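EvdO2 (Micromonospora carbonacea, PDB 4XAB) is probably a metal-dependent oxygenase of the phytanoyl-CoA dioxygenase family that acts in orthosomycin biosynthesis, where such enzymes carry out oxidative cyclizations. Local coordinates at residues A[108-118]-A[226-237]. Numbering follows the deposited sequence.
Sequences ELEFYGHAILK and RRAYVLVFMSAP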
ATOM      1  N   GLU A 108       5.458 -20.189   3.340  1.00 24.21           N
ATOM      2  CA  GLU A 108       6.743 -19.516   3.169  1.00 21.74           C
ATOM      3  C   GLU A 108       6.640 -18.007   3.317  1.00 24.56           C
ATOM      4  O   GLU A 108       7.649 -17.318   3.424  1.00 28.38           O
ATOM      5  CB  GLU A 108       7.329 -19.841   1.796  1.00 22.46           C
ATOM      6  CG  GLU A 108       7.954 -21.210   1.703  1.00 34.87           C
ATOM      7  CD  GLU A 108       8.352 -21.574   0.289  1.00 42.58           C
ATOM      8  OE1 GLU A 108       8.323 -22.777  -0.042  1.00 35.72           O
ATOM      9  OE2 GLU A 108       8.692 -20.659  -0.490  1.00 49.59           O
ATOM     10  N   LEU A 109       5.420 -17.485   3.300  1.00 22.01           N
ATOM     11  CA  LEU A 109       5.241 -16.040   3.291  1.00 22.53           C
ATOM     12  C   LEU A 109       5.200 -15.449   4.685  1.00 24.06           C
ATOM     13  O   LEU A 109       4.436 -15.896   5.539  1.00 25.26           O
ATOM     14  CB  LEU A 109       3.957 -15.668   2.541  1.00 19.19           C
ATOM     15  CG  LEU A 109       3.910 -16.185   1.102  1.00 19.86           C
ATOM     16  CD1 LEU A 109       2.526 -15.957   0.504  1.00 19.96           C
ATOM     17  CD2 LEU A 109       4.971 -15.490   0.275  1.00 26.76           C
ATOM     18  N   GLU A 110       6.028 -14.433   4.902  1.00 20.55           N
ATOM     19  CA  GLU A 110       5.865 -13.548   6.045  1.00 19.32           C
ATOM     20  C   GLU A 110       4.894 -12.445   5.659  1.00 19.29           C
ATOM     21  O   GLU A 110       4.765 -12.120   4.482  1.00 20.00           O
ATOM     22  CB  GLU A 110       7.207 -12.967   6.473  1.00 17.04           C
ATOM     23  CG  GLU A 110       8.141 -14.022   7.035  1.00 27.16           C
ATOM     24  CD  GLU A 110       9.538 -13.500   7.279  1.00 33.93           C
ATOM     25  OE1 GLU A 110       9.677 -12.326   7.680  1.00 36.59           O
ATOM     26  OE2 GLU A 110      10.493 -14.272   7.059  1.00 37.59           O
ATOM     27  N   PHE A 111       4.211 -11.871   6.640  1.00 19.65           N
ATOM     28  CA  PHE A 111       3.195 -10.877   6.323  1.00 15.87           C
ATOM     29  C   PHE A 111       2.946  -9.897   7.450  1.00 21.85           C
ATOM     30  O   PHE A 111       3.274 -10.155   8.607  1.00 24.72           O
ATOM     31  CB  PHE A 111       1.876 -11.574   5.947  1.00 20.67           C
ATOM     32  CG  PHE A 111       1.441 -12.619   6.939  1.00 26.43           C
ATOM     33  CD1 PHE A 111       1.757 -13.955   6.741  1.00 29.33           C
ATOM     34  CD2 PHE A 111       0.734 -12.266   8.077  1.00 30.14           C
ATOM     35  CE1 PHE A 111       1.365 -14.918   7.657  1.00 32.61           C
ATOM     36  CE2 PHE A 111       0.349 -13.226   8.999  1.00 33.45           C
ATOM     37  CZ  PHE A 111       0.661 -14.550   8.785  1.00 35.16           C
ATOM     38  N   TYR A 112       2.362  -8.761   7.091  1.00 19.01           N
ATOM     39  CA  TYR A 112       1.846  -7.828   8.080  1.00 20.39           C
ATOM     40  C   TYR A 112       0.820  -6.908   7.426  1.00 19.82           C
ATOM     41  O   TYR A 112       0.719  -6.834   6.194  1.00 19.86           O
ATOM     42  CB  TYR A 112       2.978  -7.012   8.720  1.00 18.73           C
ATOM     43  CG  TYR A 112       3.761  -6.166   7.746  1.00 24.89           C
ATOM     44  CD1 TYR A 112       4.875  -6.681   7.087  1.00 25.56           C
ATOM     45  CD2 TYR A 112       3.393  -4.847   7.485  1.00 22.99           C
ATOM     46  CE1 TYR A 112       5.590  -5.912   6.190  1.00 23.53           C
ATOM     47  CE2 TYR A 112       4.108  -4.070   6.588  1.00 27.04           C
ATOM     48  CZ  TYR A 112       5.206  -4.609   5.951  1.00 23.77           C
ATOM     49  OH  TYR A 112       5.918  -3.845   5.062  1.00 29.74           O
ATOM     50  N   GLY A 113       0.067  -6.202   8.261  1.00 24.01           N
ATOM     51  CA  GLY A 113      -0.982  -5.313   7.790  1.00 22.52           C
ATOM     52  C   GLY A 113      -0.555  -3.863   7.885  1.00 23.58           C
ATOM     53  O   GLY A 113       0.412  -3.526   8.561  1.00 23.20           O
ATOM     54  N   HIS A 114      -1.286  -2.993   7.206  1.00 20.59           N
ATOM     55  CA  HIS A 114      -0.980  -1.573   7.216  1.00 22.22           C
ATOM     56  C   HIS A 114      -2.276  -0.823   6.885  1.00 23.73           C
ATOM     57  O   HIS A 114      -2.908  -1.093   5.867  1.00 22.28           O
ATOM     58  CB  HIS A 114       0.146  -1.261   6.215  1.00 23.90           C
ATOM     59  CG  HIS A 114       0.526   0.187   6.149  1.00 35.45           C
ATOM     60  ND1 HIS A 114       1.182   0.734   5.065  1.00 40.64           N
ATOM     61  CD2 HIS A 114       0.352   1.198   7.032  1.00 39.25           C
ATOM     62  CE1 HIS A 114       1.386   2.021   5.281  1.00 42.51           C
ATOM     63  NE2 HIS A 114       0.896   2.328   6.468  1.00 36.12           N
ATOM     64  N   ALA A 115      -2.677   0.091   7.765  1.00 22.57           N
ATOM     65  CA  ALA A 115      -3.920   0.832   7.581  1.00 20.78           C
ATOM     66  C   ALA A 115      -3.623   2.272   7.219  1.00 23.57           C
ATOM     67  O   ALA A 115      -2.739   2.906   7.804  1.00 20.70           O
ATOM     68  CB  ALA A 115      -4.776   0.763   8.826  1.00 22.96           C
ATOM     69  N   ILE A 116      -4.376   2.781   6.252  1.00 19.00           N
ATOM     70  CA  ILE A 116      -4.201   4.133   5.755  1.00 20.70           C
ATOM     71  C   ILE A 116      -5.549   4.815   5.663  1.00 20.53           C
ATOM     72  O   ILE A 116      -6.512   4.228   5.172  1.00 19.76           O
ATOM     73  CB  ILE A 116      -3.542   4.152   4.359  1.00 23.81           C
ATOM     74  CG1 ILE A 116      -2.167   3.492   4.397  1.00 22.97           C
ATOM     75  CG2 ILE A 116      -3.458   5.587   3.816  1.00 31.47           C
ATOM     76  CD1 ILE A 116      -1.664   3.121   3.019  1.00 26.91           C
ATOM     77  N   LEU A 117      -5.622   6.050   6.155  1.00 21.24           N
ATOM     78  CA  LEU A 117      -6.785   6.889   5.900  1.00 20.95           C
ATOM     79  C   LEU A 117      -6.313   8.220   5.318  1.00 23.48           C
ATOM     80  O   LEU A 117      -5.514   8.915   5.937  1.00 22.88           O
ATOM     81  CB  LEU A 117      -7.595   7.098   7.188  1.00 21.48           C
ATOM     82  CG  LEU A 117      -8.910   7.877   7.105  1.00 25.21           C
ATOM     83  CD1 LEU A 117      -9.836   7.437   8.219  1.00 22.89           C
ATOM     84  CD2 LEU A 117      -8.676   9.382   7.187  1.00 24.52           C
ATOM     85  N   LYS A 118      -6.789   8.546   4.116  1.00 18.17           N
ATOM     86  CA  LYS A 118      -6.552   9.850   3.502  1.00 24.18           C
ATOM     87  C   LYS A 118      -7.712  10.761   3.830  1.00 23.92           C
ATOM     88  O   LYS A 118      -8.809  10.563   3.308  1.00 24.80           O
ATOM     89  CB  LYS A 118      -6.417   9.755   1.982  1.00 23.78           C
ATOM     90  CG  LYS A 118      -5.226   8.994   1.488  1.00 35.17           C
ATOM     91  CD  LYS A 118      -5.134   9.105  -0.026  1.00 43.51           C
ATOM     92  CE  LYS A 118      -4.889  10.532  -0.478  1.00 48.44           C
ATOM     93  NZ  LYS A 118      -3.454  10.903  -0.337  1.00 56.57           N
ATOM     94  N   ARG A 226     -10.707   8.528   2.425  1.00 21.39           N
ATOM     95  CA  ARG A 226     -10.480   7.368   1.589  1.00 21.10           C
ATOM     96  C   ARG A 226      -9.569   6.414   2.328  1.00 23.59           C
ATOM     97  O   ARG A 226      -8.441   6.772   2.669  1.00 23.88           O
ATOM     98  CB  ARG A 226      -9.866   7.775   0.257  1.00 21.53           C
ATOM     99  CG  ARG A 226     -10.629   8.894  -0.412  1.00 22.80           C
ATOM    100  CD  ARG A 226     -11.915   8.368  -1.026  1.00 19.28           C
ATOM    101  NE  ARG A 226     -12.781   9.475  -1.393  1.00 20.64           N
ATOM    102  CZ  ARG A 226     -13.787   9.378  -2.250  1.00 25.19           C
ATOM    103  NH1 ARG A 226     -14.048   8.217  -2.834  1.00 26.03           N
ATOM    104  NH2 ARG A 226     -14.526  10.442  -2.522  1.00 26.78           N
ATOM    105  N   ARG A 227     -10.073   5.214   2.586  1.00 18.71           N
ATOM    106  CA  ARG A 227      -9.387   4.246   3.441  1.00 17.17           C
ATOM    107  C   ARG A 227      -8.895   3.037   2.669  1.00 22.60           C
ATOM    108  O   ARG A 227      -9.570   2.537   1.776  1.00 17.67           O
ATOM    109  CB  ARG A 227     -10.322   3.799   4.567  1.00 18.55           C
ATOM    110  CG  ARG A 227     -10.802   4.959   5.433  1.00 19.75           C
ATOM    111  CD  ARG A 227     -12.113   4.640   6.138  1.00 25.65           C
ATOM    112  NE  ARG A 227     -13.253   4.564   5.225  1.00 22.27           N
ATOM    113  CZ  ARG A 227     -14.507   4.361   5.628  1.00 24.40           C
ATOM    114  NH1 ARG A 227     -14.769   4.210   6.921  1.00 28.35           N
ATOM    115  NH2 ARG A 227     -15.499   4.303   4.743  1.00 27.90           N
ATOM    116  N   ALA A 228      -7.705   2.562   3.018  1.00 18.48           N
ATOM    117  CA  ALA A 228      -7.165   1.364   2.395  1.00 17.60           C
ATOM    118  C   ALA A 228      -6.611   0.466   3.476  1.00 21.61           C
ATOM    119  O   ALA A 228      -6.107   0.943   4.494  1.00 20.27           O
ATOM    120  CB  ALA A 228      -6.078   1.716   1.374  1.00 18.41           C
ATOM    121  N   TYR A 229      -6.727  -0.839   3.265  1.00 19.73           N
ATOM    122  CA  TYR A 229      -6.132  -1.820   4.150  1.00 18.08           C
ATOM    123  C   TYR A 229      -5.121  -2.584   3.318  1.00 15.96           C
ATOM    124  O   TYR A 229      -5.469  -3.181   2.297  1.00 17.20           O
ATOM    125  CB  TYR A 229      -7.182  -2.754   4.741  1.00 19.64           C
ATOM    126  CG  TYR A 229      -6.626  -3.877   5.585  1.00 21.79           C
ATOM    127  CD1 TYR A 229      -5.909  -3.611   6.746  1.00 28.06           C
ATOM    128  CD2 TYR A 229      -6.838  -5.205   5.240  1.00 24.24           C
ATOM    129  CE1 TYR A 229      -5.410  -4.632   7.528  1.00 32.79           C
ATOM    130  CE2 TYR A 229      -6.344  -6.236   6.022  1.00 28.06           C
ATOM    131  CZ  TYR A 229      -5.634  -5.944   7.162  1.00 31.43           C
ATOM    132  OH  TYR A 229      -5.134  -6.957   7.947  1.00 37.35           O
ATOM    133  N   VAL A 230      -3.864  -2.528   3.732  1.00 15.41           N
ATOM    134  CA  VAL A 230      -2.788  -3.070   2.922  1.00 17.86           C
ATOM    135  C   VAL A 230      -2.228  -4.309   3.596  1.00 18.36           C
ATOM    136  O   VAL A 230      -1.917  -4.291   4.785  1.00 19.45           O
ATOM    137  CB  VAL A 230      -1.648  -2.037   2.712  1.00 18.08           C
ATOM    138  CG1 VAL A 230      -0.587  -2.616   1.803  1.00 22.95           C
ATOM    139  CG2 VAL A 230      -2.197  -0.739   2.118  1.00 21.15           C
ATOM    140  N   LEU A 231      -2.112  -5.395   2.840  1.00 16.99           N
ATOM    141  CA  LEU A 231      -1.439  -6.586   3.335  1.00 12.93           C
ATOM    142  C   LEU A 231      -0.172  -6.782   2.533  1.00 13.57           C
ATOM    143  O   LEU A 231      -0.184  -6.725   1.308  1.00 14.36           O
ATOM    144  CB  LEU A 231      -2.346  -7.806   3.222  1.00 16.66           C
ATOM    145  CG  LEU A 231      -3.458  -7.868   4.263  1.00 18.97           C
ATOM    146  CD1 LEU A 231      -4.496  -8.909   3.846  1.00 19.22           C
ATOM    147  CD2 LEU A 231      -2.853  -8.209   5.631  1.00 20.88           C
ATOM    148  N   VAL A 232       0.932  -6.968   3.242  1.00 15.67           N
ATOM    149  CA  VAL A 232       2.222  -7.216   2.624  1.00 12.42           C
ATOM    150  C   VAL A 232       2.615  -8.672   2.824  1.00 12.91           C
ATOM    151  O   VAL A 232       2.509  -9.183   3.916  1.00 18.07           O
ATOM    152  CB  VAL A 232       3.286  -6.299   3.225  1.00 15.10           C
ATOM    153  CG1 VAL A 232       4.661  -6.669   2.698  1.00 17.77           C
ATOM    154  CG2 VAL A 232       2.922  -4.847   2.925  1.00 17.32           C
ATOM    155  N   PHE A 233       3.008  -9.338   1.743  1.00 15.25           N
ATOM    156  CA  PHE A 233       3.441 -10.730   1.784  1.00 14.22           C
ATOM    157  C   PHE A 233       4.829 -10.800   1.186  1.00 17.23           C
ATOM    158  O   PHE A 233       5.075 -10.231   0.116  1.00 16.38           O
ATOM    159  CB  PHE A 233       2.473 -11.640   1.005  1.00 17.86           C
ATOM    160  CG  PHE A 233       1.107 -11.750   1.631  1.00 14.60           C
ATOM    161  CD1 PHE A 233       0.055 -10.937   1.206  1.00 14.90           C
ATOM    162  CD2 PHE A 233       0.872 -12.655   2.654  1.00 14.86           C
ATOM    163  CE1 PHE A 233      -1.192 -11.044   1.790  1.00 15.20           C
ATOM    164  CE2 PHE A 233      -0.376 -12.761   3.243  1.00 18.94           C
ATOM    165  CZ  PHE A 233      -1.413 -11.945   2.806  1.00 17.71           C
ATOM    166  N   MET A 234       5.732 -11.514   1.845  1.00 19.05           N
ATOM    167  CA  MET A 234       7.109 -11.515   1.381  1.00 18.52           C
ATOM    168  C   MET A 234       7.840 -12.786   1.760  1.00 19.41           C
ATOM    169  O   MET A 234       7.457 -13.479   2.698  1.00 20.20           O
ATOM    170  CB  MET A 234       7.844 -10.316   1.956  1.00 17.29           C
ATOM    171  CG  MET A 234       7.975 -10.390   3.448  1.00 20.61           C
ATOM    172  SD  MET A 234       8.404  -8.778   4.108  1.00 26.91           S
ATOM    173  CE  MET A 234       8.402  -9.122   5.860  1.00 31.09           C
ATOM    174  N   SER A 235       8.914 -13.067   1.032  1.00 15.85           N
ATOM    175  CA  SER A 235       9.753 -14.220   1.336  1.00 18.92           C
ATOM    176  C   SER A 235      10.686 -13.890   2.483  1.00 22.71           C
ATOM    177  O   SER A 235      10.878 -12.719   2.821  1.00 22.75           O
ATOM    178  CB  SER A 235      10.578 -14.611   0.121  1.00 19.25           C
ATOM    179  OG  SER A 235      11.594 -13.643  -0.084  1.00 21.36           O
ATOM    180  N   ALA A 236      11.271 -14.924   3.069  1.00 18.08           N
ATOM    181  CA  ALA A 236      12.423 -14.752   3.948  1.00 23.48           C
ATOM    182  C   ALA A 236      13.537 -14.026   3.191  1.00 23.81           C
ATOM    183  O   ALA A 236      13.617 -14.101   1.960  1.00 20.78           O
ATOM    184  CB  ALA A 236      12.911 -16.103   4.461  1.00 27.62           C
ATOM    185  N   PRO A 237      14.410 -13.320   3.924  1.00 22.21           N
ATOM    186  CA  PRO A 237      15.477 -12.571   3.257  1.00 24.93           C
ATOM    187  C   PRO A 237      16.604 -13.472   2.761  1.00 22.37           C
ATOM    188  O   PRO A 237      16.910 -14.476   3.396  1.00 25.18           O
ATOM    189  CB  PRO A 237      15.980 -11.632   4.359  1.00 23.98           C
ATOM    190  CG  PRO A 237      15.747 -12.383   5.615  1.00 28.49           C
ATOM    191  CD  PRO A 237      14.458 -13.167   5.390  1.00 23.64           C
TER
HETATM  192  O   HOH W   1      10.424 -17.552   2.312  1.00 26.84           O
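E110 and M234 begin, and K118 and R226 end, an unbroken antiparallel pairing of strands 110-118 and 226-234. Five hydrogen-bonded pairs alternate with four non-hydrogen-bonded ones, giving ten backbone bonds. The straightest joins V232 N to Y112 O (3.0 Å, 178° at the hydrogen), whereas H114 N to V230 O is weak, its hydrogen angle only 124°. CA-H...O contacts fill in between, the shortest from F111 CA to V232 O at 3.0 Å. Beyond the E110-M234 pair, a water bridges E108 O and A236 N.

Apolar contact on the face of Y112, H114 and I116 centres on the Y112 ring, which lies over V232 in a CH-pi contact, CB 3.9 Å from the ring centroid. The phenol gets there because its CG sits between the backbone N and the carbonyl carbon (chi1 61°), swinging the ring across to the neighbouring strand, where V232 CG1 is nearest CE1 and CG2 nearest CZ. M234 CE comes up at the ring edge, 4.3 Å from Y112 CE1. A serine in place of Y112 would probably uncover V232 and leave the M234 methyl freer to turn. Farther along, I116 CD1 meets V230 CG2 at 4.0 Å, and I116 CG1 lies over one face of the H114 imidazole, whose NE2 is hydrogen-bonded to Q74.

On the other face, F111 CB packs 3.6 Å from F233 CD2, while the F111 ring turns away to meet F91 edge-to-face.

Two charged ends find partners outside the pair: E110 OE1 in a salt bridge with R141, and R227 NH2 with D151. Strands 74-76 and 139-149 flank the pair, completing part of the double-stranded beta-helix of the cupin clan; here a nickel ion held by H129, D131 and H215 lies about 7 Å from the H114 side chain.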